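Local structure of SWD1-like protein (Myceliophthora thermophila, 6E29) at residues G47-W52 and R61-H66; H27-R32 and S67-S72. The protein probably serves as the Cps50 (Swd1) subunit of the COMPASS histone H3K4 methyltransferase complex, represented here by its WD40 beta-propeller domain. One frame throughout, in Å; residues are numbered along the deposited sequence.

Interaction 1: G47-W52 and R61-H66; sequences GTVVIW and RKLRGH
Val49 and Leu63 form an antiparallel hydrogen-bonded pair. Val49 N donates to Leu63 O at 2.8 Å, and Leu63 N to Val49 O at 2.7 Å. Further along, Ile51 N bonds Arg61 O at 2.9 Å, while the return bond from Arg61 N to Ile51 O is weak. On the face that carries Val49, Ile51, Arg61 and Leu63, the contacts are apolar. Leu63 CD1 touches Val49 CG1 at 4.0 Å and also reaches Ile51 CG1. The Arg61 chain lies beside Ile51, its CG 3.7 Å from Ile51 CG1. On the other face Thr48 and Arg64 run side by side. Thr48 CG2, anti to the backbone N, sits 3.4 Å from Leu63 O and 3.9 Å from Arg64 CG. Thr48 OG1 lies beside the backbone N, and water 2 joins it to His66 O. An alanine in place of Thr48 would probably leave Arg64 CG without its methyl neighbour and water 2 without the Thr48 hydroxyl. Water 1 fills in where the strands part, joining Gly47 O, Leu63 O and Gly65 N. Gly47 suits the turn, since a CB would collide with His66 O. Asp46 OD1 accepts the N-H of Thr48. His66 NE2 bonds Ser84 OG of the next blade, as is common for the Gly-His signature of WD40 repeats. Backbone bonds fix the register mid-hairpin; at its end, water 1 replaces direct pairing of Gly47 O with Gly65 N.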
loop_
_atom_site.group_PDB
_atom_site.type_symbol
_atom_site.label_atom_id
_atom_site.label_comp_id
_atom_site.label_asym_id
_atom_site.label_seq_id
_atom_site.Cartn_x
_atom_site.Cartn_y
_atom_site.Cartn_z
ATOM N N GLY B 47 16.685 -6.901 3.449
ATOM C CA GLY B 47 16.680 -5.470 3.645
ATOM C C GLY B 47 17.297 -4.673 2.518
ATOM O O GLY B 47 17.182 -3.440 2.516
ATOM N N THR B 48 17.914 -5.326 1.538
ATOM C CA THR B 48 18.457 -4.580 0.412
ATOM C C THR B 48 17.340 -4.111 -0.525
ATOM O O THR B 48 16.329 -4.790 -0.710
ATOM C CB THR B 48 19.464 -5.429 -0.364
ATOM O OG1 THR B 48 20.437 -5.960 0.537
ATOM C CG2 THR B 48 20.165 -4.591 -1.428
ATOM N N VAL B 49 17.540 -2.938 -1.129
ATOM C CA VAL B 49 16.642 -2.404 -2.139
ATOM C C VAL B 49 17.381 -2.310 -3.463
ATOM O O VAL B 49 18.529 -1.862 -3.499
ATOM C CB VAL B 49 16.088 -1.029 -1.737
ATOM C CG1 VAL B 49 15.225 -0.461 -2.894
ATOM C CG2 VAL B 49 15.240 -1.191 -0.466
ATOM N N VAL B 50 16.739 -2.782 -4.540
ATOM C CA VAL B 50 17.353 -2.851 -5.855
ATOM C C VAL B 50 16.576 -1.959 -6.817
ATOM O O VAL B 50 15.342 -1.968 -6.841
ATOM C CB VAL B 50 17.435 -4.305 -6.371
ATOM C CG1 VAL B 50 18.109 -4.353 -7.751
ATOM C CG2 VAL B 50 18.232 -5.146 -5.388
ATOM N N ILE B 51 17.301 -1.152 -7.570
ATOM C CA ILE B 51 16.733 -0.287 -8.592
ATOM C C ILE B 51 17.083 -0.938 -9.925
ATOM O O ILE B 51 18.262 -1.027 -10.267
ATOM C CB ILE B 51 17.316 1.129 -8.516
ATOM C CG1 ILE B 51 17.106 1.726 -7.100
ATOM C CG2 ILE B 51 16.788 1.971 -9.669
ATOM C CD1 ILE B 51 15.625 1.556 -6.601
ATOM N N TRP B 52 16.067 -1.408 -10.662
ATOM C CA TRP B 52 16.265 -2.018 -11.982
ATOM C C TRP B 52 16.006 -0.989 -13.069
ATOM O O TRP B 52 14.960 -0.345 -13.080
ATOM C CB TRP B 52 15.309 -3.188 -12.195
ATOM C CG TRP B 52 15.439 -4.282 -11.223
ATOM C CD1 TRP B 52 14.868 -4.368 -9.973
ATOM C CD2 TRP B 52 16.164 -5.494 -11.418
ATOM N NE1 TRP B 52 15.227 -5.559 -9.376
ATOM C CE2 TRP B 52 15.991 -6.277 -10.255
ATOM C CE3 TRP B 52 16.922 -6.007 -12.476
ATOM C CZ2 TRP B 52 16.580 -7.521 -10.116
ATOM C CZ3 TRP B 52 17.471 -7.235 -12.340
ATOM C CH2 TRP B 52 17.308 -7.979 -11.164
ATOM N N ARG B 61 21.282 0.176 -9.319
ATOM C CA ARG B 61 21.993 0.328 -8.060
ATOM C C ARG B 61 21.348 -0.524 -6.983
ATOM O O ARG B 61 20.188 -0.935 -7.083
ATOM C CB ARG B 61 22.059 1.794 -7.639
ATOM C CG ARG B 61 20.738 2.500 -7.608
ATOM C CD ARG B 61 20.845 3.795 -6.791
ATOM N NE ARG B 61 22.109 4.519 -6.926
ATOM C CZ ARG B 61 22.316 5.448 -7.855
ATOM N NH1 ARG B 61 21.339 5.726 -8.706
ATOM N NH2 ARG B 61 23.460 6.109 -7.925
ATOM N N LYS B 62 22.159 -0.835 -5.977
ATOM C CA LYS B 62 21.732 -1.567 -4.792
ATOM C C LYS B 62 21.884 -0.655 -3.577
ATOM O O LYS B 62 22.960 -0.073 -3.370
ATOM C CB LYS B 62 22.568 -2.843 -4.616
ATOM C CG LYS B 62 22.266 -3.969 -5.619
ATOM C CD LYS B 62 23.369 -5.000 -5.619
ATOM C CE LYS B 62 22.898 -6.354 -6.125
ATOM N NZ LYS B 62 22.230 -6.225 -7.449
ATOM N N LEU B 63 20.816 -0.555 -2.770
ATOM C CA LEU B 63 20.746 0.286 -1.580
ATOM C C LEU B 63 20.656 -0.615 -0.359
ATOM O O LEU B 63 19.710 -1.398 -0.222
ATOM C CB LEU B 63 19.538 1.228 -1.634
ATOM C CG LEU B 63 19.345 1.948 -2.980
ATOM C CD1 LEU B 63 17.934 2.530 -3.062
ATOM C CD2 LEU B 63 20.385 3.043 -3.178
ATOM N N ARG B 64 21.634 -0.506 0.525
ATOM C CA ARG B 64 21.678 -1.342 1.722
ATOM C C ARG B 64 21.572 -0.413 2.922
ATOM O O ARG B 64 22.526 0.280 3.282
ATOM C CB ARG B 64 22.942 -2.219 1.717
ATOM C CG ARG B 64 23.151 -2.903 0.342
ATOM C CD ARG B 64 24.130 -4.078 0.360
ATOM N NE ARG B 64 24.798 -4.277 -0.927
ATOM C CZ ARG B 64 24.757 -5.412 -1.621
ATOM N NH1 ARG B 64 24.036 -6.430 -1.160
ATOM N NH2 ARG B 64 25.407 -5.527 -2.785
ATOM N N GLY B 65 20.379 -0.360 3.514
ATOM C CA GLY B 65 20.168 0.465 4.679
ATOM C C GLY B 65 19.327 -0.286 5.677
ATOM O O GLY B 65 19.345 0.010 6.872
ATOM N N HIS B 66 18.569 -1.256 5.199
ATOM C CA HIS B 66 17.778 -2.089 6.091
ATOM C C HIS B 66 18.461 -3.445 6.209
ATOM O O HIS B 66 19.223 -3.863 5.321
ATOM C CB HIS B 66 16.339 -2.292 5.561
ATOM C CG HIS B 66 15.609 -1.030 5.204
ATOM N ND1 HIS B 66 14.671 -0.454 6.037
ATOM C CD2 HIS B 66 15.636 -0.266 4.086
ATOM C CE1 HIS B 66 14.171 0.620 5.456
ATOM N NE2 HIS B 66 14.750 0.770 4.281
HETATM O O HOH W 1 18.241 -1.237 2.154
HETATM O O HOH W 2 20.967 -4.240 3.153
#

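Interaction 2: H27-R32 and S67-S72; sequences HSTCVR and SKNITS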
loop_
_atom_site.group_PDB
_atom_site.type_symbol
_atom_site.label_atom_id
_atom_site.label_comp_id
_atom_site.label_asym_id
_atom_site.label_seq_id
_atom_site.Cartn_x
_atom_site.Cartn_y
_atom_site.Cartn_z
ATOM N N HIS B 27 15.843 -12.466 -2.689
ATOM C CA HIS B 27 14.432 -12.849 -2.563
ATOM C C HIS B 27 13.591 -11.570 -2.485
ATOM O O HIS B 27 13.566 -10.901 -1.451
ATOM C CB HIS B 27 14.242 -13.717 -1.324
ATOM C CG HIS B 27 12.923 -14.416 -1.258
ATOM N ND1 HIS B 27 11.738 -13.771 -0.959
ATOM C CD2 HIS B 27 12.605 -15.720 -1.442
ATOM C CE1 HIS B 27 10.750 -14.650 -0.955
ATOM N NE2 HIS B 27 11.248 -15.839 -1.250
ATOM N N SER B 28 12.879 -11.242 -3.563
ATOM C CA SER B 28 12.095 -10.015 -3.591
ATOM C C SER B 28 10.846 -10.167 -2.728
ATOM O O SER B 28 10.122 -11.159 -2.842
ATOM C CB SER B 28 11.710 -9.669 -5.025
ATOM O OG SER B 28 12.871 -9.344 -5.776
ATOM N N THR B 29 10.583 -9.173 -1.881
ATOM C CA THR B 29 9.372 -9.169 -1.074
ATOM C C THR B 29 8.378 -8.126 -1.540
ATOM O O THR B 29 7.213 -8.203 -1.158
ATOM C CB THR B 29 9.666 -8.894 0.410
ATOM O OG1 THR B 29 10.335 -7.631 0.549
ATOM C CG2 THR B 29 10.511 -9.963 0.997
ATOM N N CYS B 30 8.806 -7.182 -2.364
ATOM C CA CYS B 30 7.959 -6.065 -2.775
ATOM C C CYS B 30 8.548 -5.482 -4.057
ATOM O O CYS B 30 9.768 -5.505 -4.222
ATOM C CB CYS B 30 7.901 -5.047 -1.626
ATOM S SG CYS B 30 7.256 -3.379 -1.906
ATOM N N VAL B 31 7.701 -4.890 -4.906
ATOM C CA VAL B 31 8.148 -4.166 -6.105
ATOM C C VAL B 31 7.275 -2.935 -6.278
ATOM O O VAL B 31 6.140 -2.915 -5.828
ATOM C CB VAL B 31 8.041 -5.002 -7.379
ATOM C CG1 VAL B 31 9.229 -5.927 -7.473
ATOM C CG2 VAL B 31 6.707 -5.721 -7.374
ATOM N N ARG B 32 7.801 -1.920 -6.968
ATOM C CA ARG B 32 7.065 -0.684 -7.245
ATOM C C ARG B 32 7.743 0.014 -8.418
ATOM O O ARG B 32 8.950 0.261 -8.359
ATOM C CB ARG B 32 7.049 0.314 -6.047
ATOM C CG ARG B 32 6.036 1.415 -6.210
ATOM C CD ARG B 32 4.684 0.918 -5.595
ATOM N NE ARG B 32 3.542 1.791 -5.841
ATOM C CZ ARG B 32 3.016 2.626 -4.944
ATOM N NH1 ARG B 32 3.556 2.733 -3.719
ATOM N NH2 ARG B 32 1.936 3.350 -5.281
ATOM N N SER B 67 18.127 -4.160 7.282
ATOM C CA SER B 67 18.560 -5.539 7.473
ATOM C C SER B 67 17.420 -6.545 7.620
ATOM O O SER B 67 17.691 -7.726 7.866
ATOM C CB SER B 67 19.477 -5.634 8.699
ATOM O OG SER B 67 18.712 -5.362 9.877
ATOM N N LYS B 68 16.160 -6.129 7.500
ATOM C CA LYS B 68 15.044 -7.059 7.614
ATOM C C LYS B 68 14.160 -6.857 6.395
ATOM O O LYS B 68 14.401 -5.954 5.585
ATOM C CB LYS B 68 14.262 -6.876 8.944
ATOM C CG LYS B 68 14.912 -7.625 10.183
ATOM C CD LYS B 68 13.831 -8.236 11.107
ATOM C CE LYS B 68 13.472 -7.346 12.299
ATOM N NZ LYS B 68 12.014 -7.434 12.685
ATOM N N ASN B 69 13.137 -7.718 6.262
ATOM C CA ASN B 69 12.300 -7.723 5.068
ATOM C C ASN B 69 11.778 -6.335 4.745
ATOM O O ASN B 69 11.157 -5.676 5.584
ATOM C CB ASN B 69 11.095 -8.657 5.229
ATOM C CG ASN B 69 11.489 -10.074 5.586
ATOM O OD1 ASN B 69 12.481 -10.302 6.270
ATOM N ND2 ASN B 69 10.695 -11.034 5.140
ATOM N N ILE B 70 11.998 -5.904 3.508
ATOM C CA ILE B 70 11.340 -4.699 3.045
ATOM C C ILE B 70 9.838 -4.959 2.967
ATOM O O ILE B 70 9.384 -5.996 2.458
ATOM C CB ILE B 70 11.893 -4.251 1.686
ATOM C CG1 ILE B 70 13.421 -4.095 1.786
ATOM C CG2 ILE B 70 11.168 -2.977 1.239
ATOM C CD1 ILE B 70 13.804 -2.962 2.783
ATOM N N THR B 71 9.058 -4.013 3.474
ATOM C CA THR B 71 7.609 -4.098 3.456
ATOM C C THR B 71 6.924 -3.096 2.541
ATOM O O THR B 71 5.779 -3.344 2.157
ATOM C CB THR B 71 7.049 -3.895 4.869
ATOM O OG1 THR B 71 7.620 -2.698 5.405
ATOM C CG2 THR B 71 7.442 -5.091 5.790
ATOM N N SER B 72 7.568 -1.981 2.171
ATOM C CA SER B 72 6.943 -1.067 1.220
ATOM C C SER B 72 7.973 -0.174 0.561
ATOM O O SER B 72 9.104 -0.006 1.048
ATOM C CB SER B 72 5.849 -0.190 1.859
ATOM O OG SER B 72 6.416 0.825 2.686
#
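Ile70 meets Thr29 and carries the main contact through its backbone; Asn69, just before it in 67-72, lies near Thr29. The carbonyl oxygen of Ile70 accepts a hydrogen bond from Thr29 OG1 at 2.7 Å. The hydroxyl approaches with a C=O...donor angle of 132° and is tilted out of the carbonyl plane. Thr29 chi1 of 58° sets OG1 between the backbone N and the carbonyl carbon, on the side that faces Ile70. Gly43 O, within the same sheet as Thr29, also lies near this hydroxyl, in a weak hydrogen bond that could at most share the same proton. Ile70 CB lies 3.9 Å from Thr29 OG1, but the end of the isoleucine leads away and packs on Cys86. Thr71 points away from Thr29 and Cys30. Its OG1 bonds Val111 O, so it repeats toward the next sheet what Thr29 does toward Ile70. Ser72 also turns its side chain away, and its OG bonds Ala114 N. Its CA is 3.9 Å from Cys30 SG, a doubtful contact because Cys30 has two conformers. Each strand has a classic beta bulge here, Thr29 and Cys30 opposite Gly43, Thr71 and Ser72 opposite Ala85. Strands 28-32 and 70-72 run at 31° to each other, and their axes come no closer than 6.1 Å. They belong to separate four-stranded sheets, each as the first strand of its blade. Arg32 adds further ties between the two blades, through its O to Trp75 NE1 and its NH1 to Leu73 O.

Interaction 1 lies inside the loop that interaction 2 closes, and their centres are about 9 Å apart. The first joins two strands within one propeller blade; the second joins that blade to the next. The centre of interaction 2 is about 12 Å from the centre of the chain, against about 19 Å for interaction 1. The chain runs directly from His66 to Ser67, out of one contact and into the other. Ile70 also links the two directly. Its CD1 lies 3.4 Å from Gly47 O and 4.0 Å from Val49 CG2, so its side chain packs on Gly47 and the start of strand 48-53 while its carbonyl serves Thr29.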